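Local atomic coordinates of putative esterase (Uncultured bacterium, PDB entry 7C4D), a protein that probably hydrolyses carboxylic ester bonds as an esterase of the alpha/beta hydrolase fold. Residues V168-R171 / M172-L175; D226-T229 / D230-P234; Y126-S130 / P131-T135. All coordinates share one frame; numbering follows the deposited sequence.

Interaction 1: residues V168-R171 / M172-L175; sequences VQLR and MFLL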
ATOM      1  N   VAL A 168     -13.071  13.130   6.394  1.00103.13           N
ATOM      2  CA  VAL A 168     -12.040  13.765   7.200  1.00104.34           C
ATOM      3  C   VAL A 168     -10.851  12.823   7.356  1.00102.50           C
ATOM      4  O   VAL A 168      -9.707  13.272   7.408  1.00 99.95           O
ATOM      5  CB  VAL A 168     -12.562  14.265   8.565  1.00110.11           C
ATOM      6  CG1 VAL A 168     -13.434  15.508   8.424  1.00 97.92           C
ATOM      7  CG2 VAL A 168     -13.261  13.178   9.376  1.00107.94           C
ATOM      8  N   GLN A 169     -11.139  11.517   7.421  1.00109.49           N
ATOM      9  CA  GLN A 169     -10.105  10.505   7.565  1.00102.31           C
ATOM     10  C   GLN A 169      -9.184  10.546   6.349  1.00 83.81           C
ATOM     11  O   GLN A 169      -7.968  10.544   6.512  1.00 80.89           O
ATOM     12  CB  GLN A 169     -10.716   9.125   7.811  1.00106.67           C
ATOM     13  CG  GLN A 169     -11.722   9.116   8.952  1.00113.33           C
ATOM     14  CD  GLN A 169     -13.043   8.557   8.482  1.00128.33           C
ATOM     15  OE1 GLN A 169     -14.104   9.129   8.725  1.00124.21           O
ATOM     16  NE2 GLN A 169     -12.983   7.436   7.778  1.00131.77           N
ATOM     17  N   LEU A 170      -9.779  10.616   5.151  1.00 79.88           N
ATOM     18  CA  LEU A 170      -9.048  10.797   3.900  1.00 78.97           C
ATOM     19  C   LEU A 170      -8.224  12.084   3.946  1.00 79.24           C
ATOM     20  O   LEU A 170      -7.052  12.085   3.572  1.00 78.33           O
ATOM     21  CB  LEU A 170     -10.055  10.795   2.745  1.00 77.62           C
ATOM     22  CG  LEU A 170      -9.502  10.797   1.322  1.00 87.31           C
ATOM     23  CD1 LEU A 170      -8.437   9.716   1.130  1.00 81.89           C
ATOM     24  CD2 LEU A 170     -10.645  10.613   0.331  1.00 88.39           C
ATOM     25  N   ARG A 171      -8.836  13.159   4.462  1.00 89.88           N
ATOM     26  CA  ARG A 171      -8.202  14.462   4.572  1.00 83.93           C
ATOM     27  C   ARG A 171      -6.931  14.361   5.411  1.00 74.70           C
ATOM     28  O   ARG A 171      -5.881  14.794   4.952  1.00 79.33           O
ATOM     29  CB  ARG A 171      -9.164  15.513   5.140  1.00 95.96           C
ATOM     30  CG  ARG A 171     -10.184  16.077   4.158  1.00103.31           C
ATOM     31  CD  ARG A 171     -11.412  16.689   4.827  1.00106.92           C
ATOM     32  NE  ARG A 171     -11.324  18.071   5.296  1.00113.49           N
ATOM     33  CZ  ARG A 171     -10.957  18.454   6.520  1.00134.10           C
ATOM     34  NH1 ARG A 171     -10.923  19.740   6.828  1.00142.28           N
ATOM     35  NH2 ARG A 171     -10.619  17.561   7.433  1.00137.46           N
ATOM     36  N   MET A 172      -7.025  13.810   6.636  1.00 75.31           N
ATOM     37  CA  MET A 172      -5.867  13.732   7.529  1.00 83.52           C
ATOM     38  C   MET A 172      -4.870  12.665   7.075  1.00 74.27           C
ATOM     39  O   MET A 172      -3.667  12.820   7.309  1.00 72.68           O
ATOM     40  CB  MET A 172      -6.233  13.465   8.991  1.00 97.05           C
ATOM     41  CG  MET A 172      -6.360  14.729   9.818  1.00108.22           C
ATOM     42  SD  MET A 172      -8.059  15.358   9.784  1.00121.33           S
ATOM     43  CE  MET A 172      -8.908  14.113  10.759  1.00104.03           C
ATOM     44  N   PHE A 173      -5.389  11.600   6.441  1.00 69.02           N
ATOM     45  CA  PHE A 173      -4.598  10.574   5.773  1.00 63.64           C
ATOM     46  C   PHE A 173      -3.617  11.256   4.813  1.00 68.43           C
ATOM     47  O   PHE A 173      -2.386  11.062   4.901  1.00 55.56           O
ATOM     48  CB  PHE A 173      -5.527   9.513   5.155  1.00 66.55           C
ATOM     49  CG  PHE A 173      -4.806   8.469   4.343  1.00 65.34           C
ATOM     50  CD1 PHE A 173      -4.220   7.364   4.955  1.00 66.27           C
ATOM     51  CD2 PHE A 173      -4.657   8.625   2.975  1.00 62.09           C
ATOM     52  CE1 PHE A 173      -3.489   6.439   4.222  1.00 56.86           C
ATOM     53  CE2 PHE A 173      -3.931   7.702   2.235  1.00 67.77           C
ATOM     54  CZ  PHE A 173      -3.345   6.617   2.860  1.00 69.56           C
ATOM     55  N   LEU A 174      -4.175  12.136   3.964  1.00 56.38           N
ATOM     56  CA  LEU A 174      -3.387  12.860   2.976  1.00 62.33           C
ATOM     57  C   LEU A 174      -2.460  13.871   3.646  1.00 60.98           C
ATOM     58  O   LEU A 174      -1.322  14.057   3.213  1.00 61.73           O
ATOM     59  CB  LEU A 174      -4.340  13.534   1.985  1.00 67.22           C
ATOM     60  CG  LEU A 174      -5.157  12.573   1.119  1.00 64.62           C
ATOM     61  CD1 LEU A 174      -6.219  13.318   0.316  1.00 82.51           C
ATOM     62  CD2 LEU A 174      -4.237  11.802   0.192  1.00 62.30           C
ATOM     63  N   LEU A 175      -2.954  14.487   4.725  1.00 59.13           N
ATOM     64  CA  LEU A 175      -2.259  15.562   5.411  1.00 61.41           C
ATOM     65  C   LEU A 175      -1.136  15.005   6.279  1.00 72.26           C
ATOM     66  O   LEU A 175      -0.358  15.773   6.855  1.00 63.76           O
ATOM     67  CB  LEU A 175      -3.253  16.311   6.310  1.00 69.46           C
ATOM     68  CG  LEU A 175      -4.079  17.433   5.681  1.00 73.56           C
ATOM     69  CD1 LEU A 175      -5.080  17.956   6.692  1.00 77.66           C
ATOM     70  CD2 LEU A 175      -3.194  18.564   5.170  1.00 75.08           C
TER
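Two turns of alpha-helix, residues 168-175, make up this local contact: Val168, Gln169, Leu170 and Arg171 each offer a carbonyl oxygen to the N-H four residues on. The helix belongs to the mainly helical insertion between strand 113-119 and strand 217-222, where alpha/beta hydrolases commonly carry a cap over the active site. Met172 N lies 2.8 Å from Val168 O with an N-H...O angle of 163°, and the next two bonds, Phe173 N to Gln169 O and Leu174 N to Leu170 O, are similar. The last one, Leu175 N to Arg171 O, is longer at 3.0 Å and more bent at 138°.

Leucine suits position 170 because its branched end can serve two neighbours. Its CD1 touches Phe173 CD2 at 4.3 Å, three residues on, while its CG meets Leu174 CD1, four residues on, at the same 4.3 Å. Phe173 has CG anti to the backbone N (chi1 175°), which carries the flat ring off the helix to an edge-to-face packing with Trp254 and a place beside Tyr33 and Asn38. That ring also lies near the probable catalytic triad and close to a bound sulfate, probably from the crystallisation liquor. Arg171 and Leu175 face helix 154-164: Leu175 packs on Ile157 and Glu158, and Arg171 adds its long chain against Ser162, with a weak, long ion pair from NH2 to Glu158.

Met172 is exposed, and its unbranched, flexible thioether lets it fold back along the helix. Bends at chi2 and chi3 turn the chain toward the preceding turn, so that SD stands 4.1 Å from Arg171 NH2, obliquely to the guanidinium, and the terminal methyl CE lies 3.5 Å from Val168 O and 4.3 Å from Val168 CB.

Interaction 2: residues D226-T229 / D230-P234; sequences DYIT and DKDIP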
ATOM      1  N   ASP A 226     -15.423  -1.638  -3.208  1.00 64.20           N
ATOM      2  CA  ASP A 226     -15.659  -2.317  -4.466  1.00 63.83           C
ATOM      3  C   ASP A 226     -14.363  -2.482  -5.242  1.00 61.42           C
ATOM      4  O   ASP A 226     -14.423  -2.681  -6.448  1.00 60.55           O
ATOM      5  CB  ASP A 226     -16.706  -1.592  -5.314  1.00 76.65           C
ATOM      6  CG  ASP A 226     -18.117  -1.818  -4.804  1.00 96.09           C
ATOM      7  OD1 ASP A 226     -18.432  -2.961  -4.415  1.00104.91           O
ATOM      8  OD2 ASP A 226     -18.888  -0.843  -4.786  1.00113.32           O
ATOM      9  N   TYR A 227     -13.218  -2.483  -4.545  1.00 61.45           N
ATOM     10  CA  TYR A 227     -11.951  -2.775  -5.209  1.00 56.44           C
ATOM     11  C   TYR A 227     -11.894  -4.237  -5.625  1.00 51.28           C
ATOM     12  O   TYR A 227     -11.290  -4.533  -6.657  1.00 52.11           O
ATOM     13  CB  TYR A 227     -10.738  -2.394  -4.355  1.00 54.10           C
ATOM     14  CG  TYR A 227     -10.478  -0.909  -4.293  1.00 57.29           C
ATOM     15  CD1 TYR A 227     -11.417  -0.048  -3.754  1.00 62.25           C
ATOM     16  CD2 TYR A 227      -9.278  -0.376  -4.733  1.00 63.43           C
ATOM     17  CE1 TYR A 227     -11.188   1.314  -3.689  1.00 69.91           C
ATOM     18  CE2 TYR A 227      -9.033   0.986  -4.686  1.00 65.75           C
ATOM     19  CZ  TYR A 227      -9.999   1.827  -4.174  1.00 66.08           C
ATOM     20  OH  TYR A 227      -9.761   3.155  -4.105  1.00 74.08           O
ATOM     21  N   ILE A 228     -12.499  -5.125  -4.811  1.00 48.80           N
ATOM     22  CA  ILE A 228     -12.645  -6.535  -5.168  1.00 53.85           C
ATOM     23  C   ILE A 228     -14.138  -6.868  -5.311  1.00 57.46           C
ATOM     24  O   ILE A 228     -14.924  -6.628  -4.398  1.00 58.79           O
ATOM     25  CB  ILE A 228     -11.934  -7.481  -4.159  1.00 49.05           C
ATOM     26  CG1 ILE A 228     -10.448  -7.160  -3.957  1.00 51.64           C
ATOM     27  CG2 ILE A 228     -12.144  -8.943  -4.533  1.00 50.21           C
ATOM     28  CD1 ILE A 228      -9.728  -8.058  -2.927  1.00 47.98           C
ATOM     29  N   THR A 229     -14.523  -7.431  -6.459  1.00 64.08           N
ATOM     30  CA  THR A 229     -15.887  -7.889  -6.690  1.00 65.56           C
ATOM     31  C   THR A 229     -15.836  -9.334  -7.165  1.00 63.43           C
ATOM     32  O   THR A 229     -14.771  -9.926  -7.227  1.00 70.01           O
ATOM     33  CB  THR A 229     -16.655  -6.988  -7.681  1.00 68.98           C
ATOM     34  OG1 THR A 229     -15.937  -6.769  -8.905  1.00 62.97           O
ATOM     35  CG2 THR A 229     -17.073  -5.663  -7.076  1.00 68.68           C
ATOM     36  N   ASP A 230     -16.991  -9.866  -7.565  1.00 70.30           N
ATOM     37  CA  ASP A 230     -17.145 -11.284  -7.833  1.00 72.09           C
ATOM     38  C   ASP A 230     -16.543 -11.637  -9.188  1.00 68.81           C
ATOM     39  O   ASP A 230     -16.169 -12.784  -9.405  1.00 76.88           O
ATOM     40  CB  ASP A 230     -18.604 -11.711  -7.636  1.00 91.67           C
ATOM     41  CG  ASP A 230     -19.146 -11.326  -6.264  1.00101.65           C
ATOM     42  OD1 ASP A 230     -19.393 -10.114  -6.044  1.00106.79           O
ATOM     43  OD2 ASP A 230     -19.291 -12.232  -5.409  1.00106.05           O
ATOM     44  N   LYS A 231     -16.404 -10.643 -10.076  1.00 62.48           N
ATOM     45  CA  LYS A 231     -15.728 -10.861 -11.348  1.00 66.64           C
ATOM     46  C   LYS A 231     -14.210 -10.920 -11.178  1.00 67.61           C
ATOM     47  O   LYS A 231     -13.516 -11.382 -12.083  1.00 65.00           O
ATOM     48  CB  LYS A 231     -16.153  -9.833 -12.403  1.00 67.77           C
ATOM     49  CG  LYS A 231     -16.396  -8.419 -11.898  1.00 75.99           C
ATOM     50  CD  LYS A 231     -15.261  -7.463 -12.200  1.00 77.50           C
ATOM     51  CE  LYS A 231     -15.735  -6.028 -12.282  1.00 87.23           C
ATOM     52  NZ  LYS A 231     -14.602  -5.075 -12.363  1.00 84.17           N
ATOM     53  N   ASP A 232     -13.710 -10.474 -10.014  1.00 69.68           N
ATOM     54  CA  ASP A 232     -12.292 -10.533  -9.682  1.00 66.03           C
ATOM     55  C   ASP A 232     -11.867 -11.954  -9.302  1.00 63.65           C
ATOM     56  O   ASP A 232     -10.727 -12.345  -9.565  1.00 66.34           O
ATOM     57  CB  ASP A 232     -11.922  -9.491  -8.626  1.00 56.78           C
ATOM     58  CG  ASP A 232     -12.061  -8.082  -9.152  1.00 60.85           C
ATOM     59  OD1 ASP A 232     -11.481  -7.793 -10.218  1.00 65.90           O
ATOM     60  OD2 ASP A 232     -12.758  -7.292  -8.505  1.00 66.11           O
ATOM     61  N   ILE A 233     -12.793 -12.735  -8.727  1.00 60.79           N
ATOM     62  CA  ILE A 233     -12.478 -14.082  -8.269  1.00 65.77           C
ATOM     63  C   ILE A 233     -11.843 -14.930  -9.376  1.00 68.02           C
ATOM     64  O   ILE A 233     -10.858 -15.627  -9.103  1.00 70.23           O
ATOM     65  CB  ILE A 233     -13.651 -14.769  -7.520  1.00 67.00           C
ATOM     66  CG1 ILE A 233     -14.277 -13.815  -6.498  1.00 65.41           C
ATOM     67  CG2 ILE A 233     -13.178 -16.056  -6.853  1.00 59.19           C
ATOM     68  CD1 ILE A 233     -15.665 -14.195  -6.031  1.00 72.61           C
ATOM     69  N   PRO A 234     -12.340 -14.919 -10.642  1.00 63.38           N
ATOM     70  CA  PRO A 234     -11.723 -15.726 -11.700  1.00 60.41           C
ATOM     71  C   PRO A 234     -10.228 -15.487 -11.936  1.00 56.23           C
ATOM     72  O   PRO A 234      -9.444 -16.433 -11.979  1.00 57.99           O
ATOM     73  CB  PRO A 234     -12.561 -15.408 -12.961  1.00 64.20           C
ATOM     74  CG  PRO A 234     -13.881 -14.858 -12.451  1.00 57.48           C
ATOM     75  CD  PRO A 234     -13.544 -14.208 -11.120  1.00 62.90           C
TER
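Asp232 folds its side chain back over Thr229 and closes the turn that leads into helix 232-239. Its CB lies 3.2 Å from Thr229 O, with the CG2 methyl of Ile228 resting against it at 4.1 Å. From there CG takes the position anti to the carbonyl carbon (chi1 -67°), which swings the carboxylate toward the preceding loop. At the tip, OD2 receives two hydrogen bonds from one residue. Thr229 N gives the shorter, 2.7 Å from OD2, nearly straight at 165° and directed at the anti lone pair. Thr229 OG1 gives the other at 3.2 Å, arriving from above the carboxylate plane. The backbone returns the grip: Asp232 N donates to Thr229 O at 3.0 Å from above the carbonyl plane, as in a tight turn, so the two residues are tied in both directions, which probably limits rotation of the carboxylate.

Aspartate fits because its short arm just spans the turn, and a negative charge near the start of a helix probably gains from the positive end of the helix dipole. Threonine suits its place by supplying a backbone N-H and a hydroxyl to the same oxygen. The aliphatic chain of Lys231 runs obliquely past that hydroxyl, its CD 3.4 Å from Thr229 OG1.

The turn ends the loop that leads from strand 217-222 of the central sheet to helix 232-239. Just before it, Tyr227 stacks its ring on His253 and touches Ser96 and Asp120, which together probably form the catalytic triad, while also packing on Asn132 and His136 of helix 131-144.

Interaction 3: residues Y126-S130 / P131-T135; sequences YDTTS and PNVKT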
ATOM      1  N   TYR A 126      -7.937  -1.437 -13.427  1.00 50.40           N
ATOM      2  CA  TYR A 126      -9.098  -0.611 -13.158  1.00 52.82           C
ATOM      3  C   TYR A 126      -9.195   0.439 -14.278  1.00 62.14           C
ATOM      4  O   TYR A 126      -8.197   1.063 -14.617  1.00 58.63           O
ATOM      5  CB  TYR A 126      -8.949   0.065 -11.791  1.00 50.14           C
ATOM      6  CG  TYR A 126      -8.938  -0.877 -10.612  1.00 62.26           C
ATOM      7  CD1 TYR A 126      -7.776  -1.564 -10.268  1.00 56.80           C
ATOM      8  CD2 TYR A 126     -10.096  -1.108  -9.866  1.00 54.72           C
ATOM      9  CE1 TYR A 126      -7.763  -2.457  -9.209  1.00 60.54           C
ATOM     10  CE2 TYR A 126     -10.099  -1.999  -8.806  1.00 55.10           C
ATOM     11  CZ  TYR A 126      -8.927  -2.671  -8.484  1.00 63.46           C
ATOM     12  OH  TYR A 126      -8.892  -3.529  -7.436  1.00 63.73           O
ATOM     13  N   ASP A 127     -10.391   0.648 -14.843  1.00 65.34           N
ATOM     14  CA  ASP A 127     -10.569   1.624 -15.914  1.00 65.77           C
ATOM     15  C   ASP A 127     -11.178   2.915 -15.362  1.00 73.41           C
ATOM     16  O   ASP A 127     -11.376   3.038 -14.154  1.00 69.50           O
ATOM     17  CB  ASP A 127     -11.358   1.035 -17.085  1.00 72.08           C
ATOM     18  CG  ASP A 127     -12.764   0.631 -16.696  1.00 81.25           C
ATOM     19  OD1 ASP A 127     -13.435   1.441 -16.032  1.00 84.46           O
ATOM     20  OD2 ASP A 127     -13.178  -0.494 -17.057  1.00 98.27           O
ATOM     21  N   THR A 128     -11.498   3.869 -16.254  1.00 70.06           N
ATOM     22  CA  THR A 128     -11.772   5.231 -15.824  1.00 65.32           C
ATOM     23  C   THR A 128     -13.166   5.351 -15.216  1.00 63.86           C
ATOM     24  O   THR A 128     -13.423   6.301 -14.480  1.00 69.70           O
ATOM     25  CB  THR A 128     -11.465   6.289 -16.894  1.00 87.29           C
ATOM     26  OG1 THR A 128     -10.428   5.798 -17.746  1.00 89.86           O
ATOM     27  CG2 THR A 128     -11.016   7.610 -16.298  1.00 88.59           C
ATOM     28  N   THR A 129     -14.048   4.383 -15.491  1.00 62.88           N
ATOM     29  CA  THR A 129     -15.411   4.426 -14.972  1.00 72.04           C
ATOM     30  C   THR A 129     -15.421   4.013 -13.507  1.00 68.77           C
ATOM     31  O   THR A 129     -16.347   4.338 -12.772  1.00 80.48           O
ATOM     32  CB  THR A 129     -16.402   3.577 -15.795  1.00 89.89           C
ATOM     33  OG1 THR A 129     -15.702   2.696 -16.679  1.00 91.46           O
ATOM     34  CG2 THR A 129     -17.415   4.396 -16.577  1.00 80.41           C
ATOM     35  N   SER A 130     -14.359   3.308 -13.107  1.00 75.59           N
ATOM     36  CA  SER A 130     -14.222   2.748 -11.780  1.00 69.99           C
ATOM     37  C   SER A 130     -14.093   3.886 -10.777  1.00 80.68           C
ATOM     38  O   SER A 130     -13.474   4.905 -11.081  1.00 78.18           O
ATOM     39  CB  SER A 130     -13.037   1.788 -11.726  1.00 68.05           C
ATOM     40  OG  SER A 130     -11.788   2.462 -11.571  1.00 62.61           O
ATOM     41  N   PRO A 131     -14.681   3.747  -9.567  1.00 82.74           N
ATOM     42  CA  PRO A 131     -14.413   4.670  -8.459  1.00 84.66           C
ATOM     43  C   PRO A 131     -12.970   4.667  -7.945  1.00 85.85           C
ATOM     44  O   PRO A 131     -12.546   5.617  -7.295  1.00 84.63           O
ATOM     45  CB  PRO A 131     -15.360   4.192  -7.346  1.00 98.54           C
ATOM     46  CG  PRO A 131     -16.400   3.352  -8.060  1.00 94.86           C
ATOM     47  CD  PRO A 131     -15.667   2.716  -9.221  1.00 84.46           C
ATOM     48  N   ASN A 132     -12.212   3.597  -8.222  1.00 78.39           N
ATOM     49  CA  ASN A 132     -10.794   3.595  -7.904  1.00 70.41           C
ATOM     50  C   ASN A 132     -10.097   4.702  -8.694  1.00 72.23           C
ATOM     51  O   ASN A 132      -9.461   5.570  -8.090  1.00 70.46           O
ATOM     52  CB  ASN A 132     -10.109   2.249  -8.168  1.00 78.03           C
ATOM     53  CG  ASN A 132      -8.667   2.185  -7.685  1.00 80.21           C
ATOM     54  OD1 ASN A 132      -8.216   3.011  -6.894  1.00 86.17           O
ATOM     55  ND2 ASN A 132      -7.930   1.178  -8.129  1.00 93.81           N
ATOM     56  N   VAL A 133     -10.225   4.657 -10.033  1.00 63.01           N
ATOM     57  CA  VAL A 133      -9.540   5.597 -10.905  1.00 61.61           C
ATOM     58  C   VAL A 133     -10.051   7.010 -10.622  1.00 64.59           C
ATOM     59  O   VAL A 133      -9.247   7.929 -10.474  1.00 67.98           O
ATOM     60  CB  VAL A 133      -9.632   5.212 -12.388  1.00 62.77           C
ATOM     61  CG1 VAL A 133      -9.102   6.318 -13.280  1.00 63.56           C
ATOM     62  CG2 VAL A 133      -8.915   3.895 -12.676  1.00 58.02           C
ATOM     63  N   LYS A 134     -11.364   7.142 -10.406  1.00 63.64           N
ATOM     64  CA  LYS A 134     -12.016   8.427 -10.209  1.00 61.09           C
ATOM     65  C   LYS A 134     -11.497   9.094  -8.947  1.00 64.84           C
ATOM     66  O   LYS A 134     -11.198  10.289  -8.950  1.00 68.60           O
ATOM     67  CB  LYS A 134     -13.532   8.269 -10.123  1.00 67.97           C
ATOM     68  CG  LYS A 134     -14.251   8.173 -11.456  1.00 83.61           C
ATOM     69  CD  LYS A 134     -15.615   7.503 -11.367  1.00 98.56           C
ATOM     70  CE  LYS A 134     -16.526   7.867 -12.524  1.00105.08           C
ATOM     71  NZ  LYS A 134     -15.813   8.600 -13.600  1.00 97.75           N
ATOM     72  N   THR A 135     -11.400   8.312  -7.870  1.00 67.80           N
ATOM     73  CA  THR A 135     -11.036   8.858  -6.573  1.00 61.63           C
ATOM     74  C   THR A 135      -9.584   9.292  -6.613  1.00 56.78           C
ATOM     75  O   THR A 135      -9.262  10.344  -6.085  1.00 60.74           O
ATOM     76  CB  THR A 135     -11.452   7.941  -5.418  1.00 68.25           C
ATOM     77  OG1 THR A 135     -12.876   7.996  -5.460  1.00 77.55           O
ATOM     78  CG2 THR A 135     -11.026   8.416  -4.048  1.00 73.47           C
TER
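Ser130 OG is held by two hydrogen bonds: it accepts from Val133 N at 3.1 Å, almost straight at 170°, and gives its own hydrogen to Asp127 O at 2.7 Å. The first is a capping bond, for Ser130 is the N-cap of helix 131-144. With chi1 at 81°, OG sits between the backbone N and the carbonyl carbon, from where the short serine arm can reach the third residue on. Asp127 O also takes Ser130 N, closing a type I beta turn from Asp127 to Ser130. Asp127 OD1 also accepts from Thr129 N, an Asx turn, and the same oxygen takes Thr129 OG1 at 2.7 Å from above the carboxylate plane.

Pro131 follows comfortably, since the first turn of a helix has no need of its missing N-H. Regular helix bonding then begins with Lys134 N to Ser130 O at 3.1 Å. Lys134 also sends its ammonium group back over the loop, where NZ makes a weak bond to Thr128 O. Val133 turns its two methyls to the loop: CG1 touches Thr128 CG2 at 3.8 Å, and CG2 lies 3.9 Å from Tyr126 CB, so that a compact branched residue packs against the loop.

Asn132 places its ND2 over the centre of the Tyr126 ring, 3.3 Å above the plane. With the two planes 89° apart, the amide stands upright on the ring face, nitrogen first, rather than lying flat against it.

Tyr126 OH is hydrogen-bonded to Tyr227 O and Ala122 N, fastening the loop that follows strand 113-119 to the one after strand 217-222. Helix 199-203 lies alongside, with Met203 against Asn132 and Val133.

In the fold
Along the chain interaction 3 comes first, then interaction 1, then interaction 2. Interaction 3 starts the mainly helical insertion that leaves the central sheet after strand 113-119, interaction 1 lies farther along it, and interaction 2 follows the chain's return through strand 217-222. Interactions 2 and 3, with centres about 14 Å apart, touch directly, Tyr227 O lying 2.7 Å from Tyr126 OH; the strands before them are adjacent and parallel. Interaction 1 touches neither; its centre is about 20 Å from that of interaction 3 and about 27 Å from that of interaction 2. Residues of all three nonetheless approach the probable catalytic triad, consistent with walls around one active-site pocket.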